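Local coordinates for protein sulfatase (Bacteroides fragilis CAG:558, PDB 6USS) that probably hydrolyses aryl sulfate esters as a calcium-dependent arylsulfatase of the human gut microbiome, at residues I318-N323 and E358-R363; P34-F39 and P252-M257; L38-D43 and P90-L95. The protein carries 1 engineered substitution. All coordinates share one frame; numbering follows the deposited sequence.

Contact 1 of 3, residues I318-N323 and E358-R363. With CA (calcium ion), chain C.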
loop_
_atom_site.group_PDB
_atom_site.type_symbol
_atom_site.label_atom_id
_atom_site.label_comp_id
_atom_site.label_asym_id
_atom_site.label_seq_id
_atom_site.Cartn_x
_atom_site.Cartn_y
_atom_site.Cartn_z
ATOM N N ILE A 318 14.562 16.262 7.559
ATOM C CA ILE A 318 15.867 15.933 7.005
ATOM C C ILE A 318 15.883 16.377 5.555
ATOM O O ILE A 318 15.090 15.892 4.738
ATOM C CB ILE A 318 16.198 14.439 7.113
ATOM C CG1 ILE A 318 16.005 13.918 8.539
ATOM C CG2 ILE A 318 17.633 14.227 6.696
ATOM C CD1 ILE A 318 16.047 12.399 8.651
ATOM N N PHE A 319 16.791 17.289 5.239
ATOM C CA PHE A 319 17.021 17.759 3.884
ATOM C C PHE A 319 18.209 17.012 3.304
ATOM O O PHE A 319 19.253 16.894 3.964
ATOM C CB PHE A 319 17.288 19.263 3.865
ATOM C CG PHE A 319 17.344 19.848 2.494
ATOM C CD1 PHE A 319 18.507 19.771 1.737
ATOM C CD2 PHE A 319 16.247 20.501 1.968
ATOM C CE1 PHE A 319 18.563 20.326 0.472
ATOM C CE2 PHE A 319 16.295 21.054 0.694
ATOM C CZ PHE A 319 17.456 20.966 -0.052
ATOM N N MET A 320 18.058 16.531 2.068
ATOM C CA MET A 320 19.115 15.748 1.451
ATOM C C MET A 320 18.985 15.844 -0.065
ATOM O O MET A 320 17.934 16.205 -0.597
ATOM C CB MET A 320 19.053 14.297 1.934
ATOM C CG MET A 320 20.149 13.397 1.399
ATOM S SD MET A 320 21.779 14.062 1.743
ATOM C CE MET A 320 22.791 12.604 1.463
ATOM N N SER A 321 20.079 15.539 -0.753
ATOM C CA SER A 321 20.072 15.374 -2.195
ATOM C C SER A 321 20.710 14.034 -2.536
ATOM O O SER A 321 21.548 13.518 -1.795
ATOM C CB SER A 321 20.812 16.515 -2.905
ATOM O OG SER A 321 20.859 16.266 -4.301
ATOM N N ASP A 322 20.330 13.481 -3.688
ATOM C CA ASP A 322 20.711 12.111 -4.002
ATOM C C ASP A 322 22.010 11.982 -4.794
ATOM O O ASP A 322 22.547 10.874 -4.855
ATOM C CB ASP A 322 19.581 11.407 -4.764
ATOM C CG ASP A 322 19.512 11.826 -6.215
ATOM O OD1 ASP A 322 19.874 12.984 -6.531
ATOM O OD2 ASP A 322 19.124 10.979 -7.045
ATOM N N ASN A 323 22.506 13.047 -5.422
ATOM C CA ASN A 323 23.822 13.030 -6.073
ATOM C C ASN A 323 24.161 14.448 -6.527
ATOM O O ASN A 323 23.371 15.383 -6.350
ATOM C CB ASN A 323 23.899 12.044 -7.247
ATOM C CG ASN A 323 22.828 12.283 -8.289
ATOM O OD1 ASN A 323 22.824 13.323 -8.963
ATOM N ND2 ASN A 323 21.920 11.318 -8.443
ATOM N N GLU A 358 26.785 16.036 -0.900
ATOM C CA GLU A 358 25.399 16.491 -0.953
ATOM C C GLU A 358 25.076 17.506 0.143
ATOM O O GLU A 358 25.617 17.434 1.246
ATOM C CB GLU A 358 24.444 15.297 -0.807
ATOM C CG GLU A 358 24.658 14.201 -1.826
ATOM C CD GLU A 358 24.776 14.770 -3.225
ATOM O OE1 GLU A 358 25.789 14.472 -3.893
ATOM O OE2 GLU A 358 23.863 15.530 -3.636
ATOM N N PRO A 359 24.171 18.443 -0.117
ATOM C CA PRO A 359 23.711 19.341 0.955
ATOM C C PRO A 359 22.751 18.619 1.887
ATOM O O PRO A 359 21.790 17.989 1.435
ATOM C CB PRO A 359 23.005 20.466 0.195
ATOM C CG PRO A 359 22.540 19.794 -1.089
ATOM C CD PRO A 359 23.642 18.827 -1.437
ATOM N N MET A 360 22.997 18.726 3.195
ATOM C CA MET A 360 22.202 17.970 4.151
ATOM C C MET A 360 21.959 18.802 5.400
ATOM O O MET A 360 22.873 19.442 5.929
ATOM C CB MET A 360 22.878 16.649 4.509
ATOM C CG MET A 360 22.099 15.782 5.473
ATOM S SD MET A 360 23.065 14.333 5.943
ATOM C CE MET A 360 22.158 13.798 7.387
ATOM N N ILE A 361 20.713 18.791 5.863
ATOM C CA ILE A 361 20.281 19.593 7.003
ATOM C C ILE A 361 19.346 18.747 7.853
ATOM O O ILE A 361 18.527 17.986 7.324
ATOM C CB ILE A 361 19.567 20.889 6.562
ATOM C CG1 ILE A 361 20.375 21.641 5.498
ATOM C CG2 ILE A 361 19.317 21.773 7.754
ATOM C CD1 ILE A 361 19.692 22.916 5.019
ATOM N N VAL A 362 19.452 18.875 9.169
ATOM C CA VAL A 362 18.519 18.193 10.051
ATOM C C VAL A 362 18.012 19.180 11.088
ATOM O O VAL A 362 18.806 19.807 11.805
ATOM C CB VAL A 362 19.146 16.966 10.727
ATOM C CG1 VAL A 362 18.237 16.464 11.839
ATOM C CG2 VAL A 362 19.422 15.871 9.699
ATOM N N ARG A 363 16.694 19.334 11.147
ATOM C CA ARG A 363 16.027 20.005 12.246
ATOM C C ARG A 363 15.397 18.920 13.093
ATOM O O ARG A 363 14.848 17.953 12.562
ATOM C CB ARG A 363 14.962 20.994 11.758
ATOM C CG ARG A 363 14.331 21.841 12.878
ATOM C CD ARG A 363 13.415 22.944 12.332
ATOM N NE ARG A 363 12.125 22.442 11.858
ATOM C CZ ARG A 363 11.253 23.152 11.138
ATOM N NH1 ARG A 363 11.522 24.410 10.804
ATOM N NH2 ARG A 363 10.101 22.606 10.754
HETATM CA CA CA C . 19.573 11.784 -9.082
#

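Contact 2 of 3, residues P34-F39 and P252-M257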
loop_
_atom_site.group_PDB
_atom_site.type_symbol
_atom_site.label_atom_id
_atom_site.label_comp_id
_atom_site.label_asym_id
_atom_site.label_seq_id
_atom_site.Cartn_x
_atom_site.Cartn_y
_atom_site.Cartn_z
ATOM N N PRO A 34 8.267 11.205 17.241
ATOM C CA PRO A 34 8.133 12.326 16.311
ATOM C C PRO A 34 7.666 11.884 14.937
ATOM O O PRO A 34 7.854 10.738 14.523
ATOM C CB PRO A 34 9.556 12.885 16.242
ATOM C CG PRO A 34 10.418 11.644 16.394
ATOM C CD PRO A 34 9.667 10.752 17.369
ATOM N N ASN A 35 7.047 12.822 14.227
ATOM C CA ASN A 35 6.949 12.689 12.784
ATOM C C ASN A 35 8.307 12.974 12.159
ATOM O O ASN A 35 9.126 13.710 12.709
ATOM C CB ASN A 35 5.911 13.647 12.210
ATOM C CG ASN A 35 4.636 13.644 12.997
ATOM O OD1 ASN A 35 3.885 12.672 12.993
ATOM N ND2 ASN A 35 4.381 14.731 13.685
ATOM N N ILE A 36 8.528 12.386 10.993
ATOM C CA ILE A 36 9.759 12.518 10.244
ATOM C C ILE A 36 9.408 12.896 8.813
ATOM O O ILE A 36 8.613 12.207 8.159
ATOM C CB ILE A 36 10.548 11.202 10.281
ATOM C CG1 ILE A 36 10.798 10.790 11.740
ATOM C CG2 ILE A 36 11.805 11.311 9.432
ATOM C CD1 ILE A 36 11.543 9.471 11.926
ATOM N N ILE A 37 9.998 13.982 8.327
ATOM C CA ILE A 37 9.969 14.320 6.912
ATOM C C ILE A 37 11.384 14.201 6.364
ATOM O O ILE A 37 12.302 14.894 6.830
ATOM C CB ILE A 37 9.426 15.728 6.658
ATOM C CG1 ILE A 37 7.991 15.870 7.152
ATOM C CG2 ILE A 37 9.502 16.036 5.165
ATOM C CD1 ILE A 37 7.496 17.317 7.055
ATOM N N LEU A 38 11.551 13.328 5.368
ATOM C CA LEU A 38 12.762 13.230 4.556
ATOM C C LEU A 38 12.491 13.964 3.251
ATOM O O LEU A 38 11.709 13.487 2.418
ATOM C CB LEU A 38 13.123 11.769 4.292
ATOM C CG LEU A 38 14.302 11.514 3.359
ATOM C CD1 LEU A 38 15.544 12.227 3.888
ATOM C CD2 LEU A 38 14.554 10.010 3.249
ATOM N N PHE A 39 13.108 15.134 3.084
ATOM C CA PHE A 39 12.916 15.979 1.901
ATOM C C PHE A 39 14.144 15.742 1.028
ATOM O O PHE A 39 15.262 16.139 1.385
ATOM C CB PHE A 39 12.736 17.439 2.322
ATOM C CG PHE A 39 12.391 18.407 1.206
ATOM C CD1 PHE A 39 13.380 18.954 0.403
ATOM C CD2 PHE A 39 11.086 18.837 1.015
ATOM C CE1 PHE A 39 13.064 19.886 -0.594
ATOM C CE2 PHE A 39 10.761 19.768 0.018
ATOM C CZ PHE A 39 11.748 20.286 -0.787
ATOM N N PRO A 252 2.026 8.614 14.381
ATOM C CA PRO A 252 2.970 9.530 13.738
ATOM C C PRO A 252 3.070 9.204 12.258
ATOM O O PRO A 252 2.655 8.137 11.793
ATOM C CB PRO A 252 4.287 9.253 14.459
ATOM C CG PRO A 252 4.179 7.809 14.854
ATOM C CD PRO A 252 2.704 7.522 15.100
ATOM N N PHE A 253 3.631 10.144 11.506
ATOM C CA PHE A 253 3.773 9.948 10.075
ATOM C C PHE A 253 5.236 10.032 9.645
ATOM O O PHE A 253 6.113 10.541 10.357
ATOM C CB PHE A 253 2.917 10.950 9.284
ATOM C CG PHE A 253 3.360 12.387 9.406
ATOM C CD1 PHE A 253 4.440 12.876 8.668
ATOM C CD2 PHE A 253 2.665 13.270 10.220
ATOM C CE1 PHE A 253 4.824 14.199 8.775
ATOM C CE2 PHE A 253 3.045 14.604 10.323
ATOM C CZ PHE A 253 4.119 15.068 9.613
ATOM N N PHE A 254 5.480 9.501 8.460
ATOM C CA PHE A 254 6.756 9.637 7.787
ATOM C C PHE A 254 6.414 10.039 6.364
ATOM O O PHE A 254 5.692 9.316 5.673
ATOM C CB PHE A 254 7.540 8.332 7.842
ATOM C CG PHE A 254 8.705 8.293 6.918
ATOM C CD1 PHE A 254 9.835 9.049 7.172
ATOM C CD2 PHE A 254 8.679 7.492 5.781
ATOM C CE1 PHE A 254 10.934 9.001 6.310
ATOM C CE2 PHE A 254 9.771 7.449 4.908
ATOM C CZ PHE A 254 10.896 8.199 5.178
ATOM N N LEU A 255 6.857 11.218 5.959
ATOM C CA LEU A 255 6.668 11.699 4.605
ATOM C C LEU A 255 8.009 11.666 3.889
ATOM O O LEU A 255 8.950 12.349 4.304
ATOM C CB LEU A 255 6.100 13.113 4.619
ATOM C CG LEU A 255 6.156 13.832 3.267
ATOM C CD1 LEU A 255 5.420 13.038 2.239
ATOM C CD2 LEU A 255 5.567 15.242 3.371
ATOM N N TYR A 256 8.103 10.868 2.828
ATOM C CA TYR A 256 9.282 10.883 1.957
ATOM C C TYR A 256 8.979 11.839 0.812
ATOM O O TYR A 256 8.415 11.456 -0.215
ATOM C CB TYR A 256 9.616 9.487 1.439
ATOM C CG TYR A 256 10.831 9.399 0.510
ATOM C CD1 TYR A 256 12.001 10.118 0.760
ATOM C CD2 TYR A 256 10.813 8.558 -0.604
ATOM C CE1 TYR A 256 13.127 10.011 -0.093
ATOM C CE2 TYR A 256 11.916 8.441 -1.446
ATOM C CZ TYR A 256 13.073 9.169 -1.188
ATOM O OH TYR A 256 14.149 9.031 -2.049
ATOM N N MET A 257 9.353 13.104 0.993
ATOM C CA MET A 257 9.124 14.133 -0.024
ATOM C C MET A 257 10.306 14.117 -0.981
ATOM O O MET A 257 11.334 14.740 -0.729
ATOM C CB MET A 257 8.948 15.497 0.630
ATOM C CG MET A 257 8.535 16.591 -0.327
ATOM S SD MET A 257 6.797 16.413 -0.763
ATOM C CE MET A 257 6.638 17.604 -2.103
#

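Contact 3 of 3, residues L38-D43 and P90-L95. With CA (calcium ion), chain C.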
loop_
_atom_site.group_PDB
_atom_site.type_symbol
_atom_site.label_atom_id
_atom_site.label_comp_id
_atom_site.label_asym_id
_atom_site.label_seq_id
_atom_site.Cartn_x
_atom_site.Cartn_y
_atom_site.Cartn_z
ATOM N N LEU A 38 11.551 13.328 5.368
ATOM C CA LEU A 38 12.762 13.230 4.556
ATOM C C LEU A 38 12.491 13.964 3.251
ATOM O O LEU A 38 11.709 13.487 2.418
ATOM C CB LEU A 38 13.123 11.769 4.292
ATOM C CG LEU A 38 14.302 11.514 3.359
ATOM C CD1 LEU A 38 15.544 12.227 3.888
ATOM C CD2 LEU A 38 14.554 10.010 3.249
ATOM N N PHE A 39 13.108 15.134 3.084
ATOM C CA PHE A 39 12.916 15.979 1.901
ATOM C C PHE A 39 14.144 15.742 1.028
ATOM O O PHE A 39 15.262 16.139 1.385
ATOM C CB PHE A 39 12.736 17.439 2.322
ATOM C CG PHE A 39 12.391 18.407 1.206
ATOM C CD1 PHE A 39 13.380 18.954 0.403
ATOM C CD2 PHE A 39 11.086 18.837 1.015
ATOM C CE1 PHE A 39 13.064 19.886 -0.594
ATOM C CE2 PHE A 39 10.761 19.768 0.018
ATOM C CZ PHE A 39 11.748 20.286 -0.787
ATOM N N MET A 40 13.936 15.057 -0.099
ATOM C CA MET A 40 15.006 14.599 -0.983
ATOM C C MET A 40 14.885 15.310 -2.322
ATOM O O MET A 40 13.869 15.168 -3.019
ATOM C CB MET A 40 14.951 13.081 -1.188
ATOM C CG MET A 40 16.051 12.534 -2.082
ATOM S SD MET A 40 17.701 12.473 -1.328
ATOM C CE MET A 40 17.370 11.404 0.070
ATOM N N VAL A 41 15.926 16.054 -2.689
ATOM C CA VAL A 41 15.996 16.714 -3.987
ATOM C C VAL A 41 16.815 15.847 -4.927
ATOM O O VAL A 41 17.739 15.142 -4.511
ATOM C CB VAL A 41 16.600 18.123 -3.853
ATOM C CG1 VAL A 41 16.472 18.868 -5.152
ATOM C CG2 VAL A 41 15.915 18.868 -2.720
ATOM N N ASP A 42 16.472 15.888 -6.208
ATOM C CA ASP A 42 17.144 15.088 -7.227
ATOM C C ASP A 42 18.246 15.886 -7.926
ATOM O O ASP A 42 18.016 17.017 -8.365
ATOM C CB ASP A 42 16.138 14.595 -8.263
ATOM C CG ASP A 42 16.689 13.484 -9.095
ATOM O OD1 ASP A 42 17.561 12.763 -8.564
ATOM O OD2 ASP A 42 16.265 13.325 -10.263
ATOM N N ASP A 43 19.434 15.287 -8.047
ATOM C CA ASP A 43 20.534 15.870 -8.821
ATOM C C ASP A 43 20.909 17.274 -8.349
ATOM O O ASP A 43 21.367 18.100 -9.143
ATOM C CB ASP A 43 20.209 15.915 -10.324
ATOM C CG ASP A 43 20.057 14.533 -10.943
ATOM O OD1 ASP A 43 20.413 13.552 -10.255
ATOM O OD2 ASP A 43 19.585 14.438 -12.109
ATOM N N PRO A 90 21.775 3.868 -7.267
ATOM C CA PRO A 90 22.481 3.346 -6.084
ATOM C C PRO A 90 22.191 4.130 -4.823
ATOM O O PRO A 90 22.090 3.529 -3.746
ATOM C CB PRO A 90 23.961 3.425 -6.482
ATOM C CG PRO A 90 24.012 4.408 -7.584
ATOM C CD PRO A 90 22.727 4.182 -8.348
ATOM N N THR A 91 22.038 5.451 -4.924
ATOM C CA THR A 91 21.772 6.243 -3.727
ATOM C C THR A 91 20.405 5.914 -3.139
ATOM O O THR A 91 20.282 5.644 -1.936
ATOM C CB THR A 91 21.876 7.730 -4.045
ATOM O OG1 THR A 91 23.237 8.043 -4.367
ATOM C CG2 THR A 91 21.432 8.568 -2.851
ATOM N N ARG A 92 19.367 5.900 -3.979
ATOM C CA ARG A 92 18.020 5.719 -3.451
ATOM C C ARG A 92 17.820 4.308 -2.902
ATOM O O ARG A 92 17.200 4.137 -1.844
ATOM C CB ARG A 92 16.989 6.079 -4.526
ATOM C CG ARG A 92 16.750 7.604 -4.631
ATOM C CD ARG A 92 16.346 8.068 -6.021
ATOM N NE ARG A 92 16.669 9.475 -6.248
ATOM C CZ ARG A 92 15.946 10.500 -5.800
ATOM N NH1 ARG A 92 14.843 10.273 -5.090
ATOM N NH2 ARG A 92 16.325 11.753 -6.065
ATOM N N CYS A 93 18.371 3.289 -3.586
ATOM C CA CYS A 93 18.276 1.914 -3.095
ATOM C C CYS A 93 19.059 1.708 -1.796
ATOM O O CYS A 93 18.637 0.932 -0.932
ATOM C CB CYS A 93 18.772 0.953 -4.168
ATOM S SG CYS A 93 17.677 0.838 -5.574
ATOM N N SER A 94 20.191 2.394 -1.637
ATOM C CA SER A 94 20.911 2.338 -0.377
ATOM C C SER A 94 20.100 2.958 0.756
ATOM O O SER A 94 20.099 2.442 1.882
ATOM C CB SER A 94 22.263 3.037 -0.523
ATOM O OG SER A 94 23.149 2.263 -1.333
ATOM N N LEU A 95 19.420 4.080 0.479
ATOM C CA LEU A 95 18.568 4.719 1.473
ATOM C C LEU A 95 17.481 3.770 1.952
ATOM O O LEU A 95 17.272 3.592 3.160
ATOM C CB LEU A 95 17.926 5.971 0.881
ATOM C CG LEU A 95 16.691 6.457 1.650
ATOM C CD1 LEU A 95 17.097 7.173 2.926
ATOM C CD2 LEU A 95 15.828 7.338 0.776
HETATM CA CA CA C . 19.573 11.784 -9.082
HETATM O O HOH W 1 14.163 13.235 -5.052
#

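Contact 1 of 3, residues I318-N323 and E358-R363
Phe319 and Ile361 form a hydrogen-bonded antiparallel pair where strands 315-321 and 357-363 run side by side. Both strands belong to the mixed sheet of the sulfatase fold, which belongs to the alkaline phosphatase superfamily. Phe319 N donates to Ile361 O at 2.8 Å. Ile361 N returns a bond to Phe319 O at 3.1 Å.

The neighbouring pair, Ile318 and Val362, is non-hydrogen-bonded and sends its side chains to the other face of the sheet. The two lie alongside each other and point the same way, with Ile318 CG2 on Val362 CG2 at 3.9 Å. Helix 383-390 packs on this face, where Phe383 touches Ile318, Met320 and Met360.

On the opposite face Phe319 and Ile361 meet close to the backbone, CB against CB. CG of Phe319 is anti to the backbone N (chi1 -172°), and the ring presents its edge to Pro359 O, which lies in the ring plane. Helix 67-74 covers this face through Met69 and Leu72.

Nearer the calcium, Met320 and Glu358 cross at about a right angle. Met320 SD touches Glu358 CB at 3.9 Å. Glu358 bends at chi2 (-47°) and lays its carboxylate against the backbone of 321-323. Its CG is 3.2 Å from Ser321 O, and its CD is 3.5 Å from Asn323 CA. Ser321 OG is hydrogen-bonded to Met44 O.

Asp322 and Asn323 follow the strand and belong to the calcium site. Arg92 NE donates a hydrogen bond to Asp322 OD2. The Asp322 carboxylate holds calcium with both oxygens, unequally: OD2 at 2.2 Å and OD1 at 2.8 Å.

Contact 2 of 3, residues P34-F39 and P252-M257
Asn35 turns its CG anti to the carbonyl carbon (chi1 -46°), and Phe253 tucks its CG between the backbone N and the carbonyl carbon (chi1 67°). These torsions bring the Asn35 amide flat over the Phe253 ring, with the two planes 11° apart. Asn35 CB sits over the ring centre in a CH-pi contact, 3.5 Å from the centroid. Asn35 OD1 also accepts a bond from Phe253 N at 2.9 Å, through a lone pair in the amide plane. One side chain thus covers the ring face and grips the backbone beside it. At the ring edge, Phe253 CE1 meets Ile37 CG1 at 3.9 Å.

Beyond this start the strands form a parallel ladder. Ile36 N binds Phe253 O, and Leu255 N binds Ile36 O at 3.0 Å. Leu38 N then binds Leu255 O, and Met257 N binds Leu38 O.

Leu38 and Tyr256 lie alongside each other, with Leu38 CD2 on Tyr256 CD1 at 3.6 Å. On the other face, Met257 CG touches Phe39 CD2 at 3.7 Å.

The contact joins two strands of the sulfatase sheet. Helix 88-97 packs on Leu38 and Tyr256. Helices 231-247 and 283-308 cover Met257 on the other face. Strand 315-321 flanks strand 35-41, and strand 159-164 flanks strand 253-258.

Contact 3 of 3, residues L38-D43 and P90-L95
Arg92 of helix 88-97 reaches across to Met40 near the end of strand 35-41 and to Asp42 just beyond it. Its chain is extended from CG to NE, which carries the guanidinium over to the strand. Arg92 NH2 forms a salt bridge with Asp42 OD1 at 3.0 Å. The bond is bent (135°), and NH2 comes from above the carboxylate plane. The carboxylate and guanidinium planes are close to perpendicular (84° apart).

Arg92 NH2 also donates to a water at the guanidinium edge, 2.8 Å away. That water donates to Met40 O, also at 2.8 Å, so it bridges helix and strand.

Met40 slides past Arg92 in the opposite direction, with its CG 4.0 Å from Arg92 NH1. Its chain bends at chi2 and chi3, and CE ends 4.4 Å from Leu95 CD2. Leu95 meets Leu38 tip to tip, CD1 to CD2 at 3.8 Å. This apolar end of the contact lies one helix turn beyond Arg92.

Asp42 OD1 binds calcium at 2.3 Å, while Asp42 OD2 forms a salt bridge with Lys165. Asp43 OD1 is a second ligand at 2.3 Å, and Asp43 OD2 pairs with Lys348. Asp322, Asn323 and the engineered Cys88 complete the metal site. A calcium held by acidic residues at strand ends, beside the helix starting at Cys88 (predicted 3-oxoalanine in nature, unmodified here), is typical of a sulfatase active site.

The chain enters the fold along strand 35-41, which opens both contact 2 and contact 3. Their first segments overlap at Leu38 and Phe39. Contact 3 closes first, after 46 residues, and sets helix 88-97 against the strand. Its loop lies within the longer loop of contact 2, 212 residues, which adds strand 253-258. Contact 1 follows in series, without crossing the others, and closes a loop of 34 residues between segments 318-323 and 358-363, pairing strands 315-321 and 357-363. Strand 315-321 pairs with strand 35-41, so contacts 1 and 2 form one continuous part of the sheet. Contacts 1 and 3 meet at the calcium: the loops after strands 315-321 and 35-41 both supply ligands.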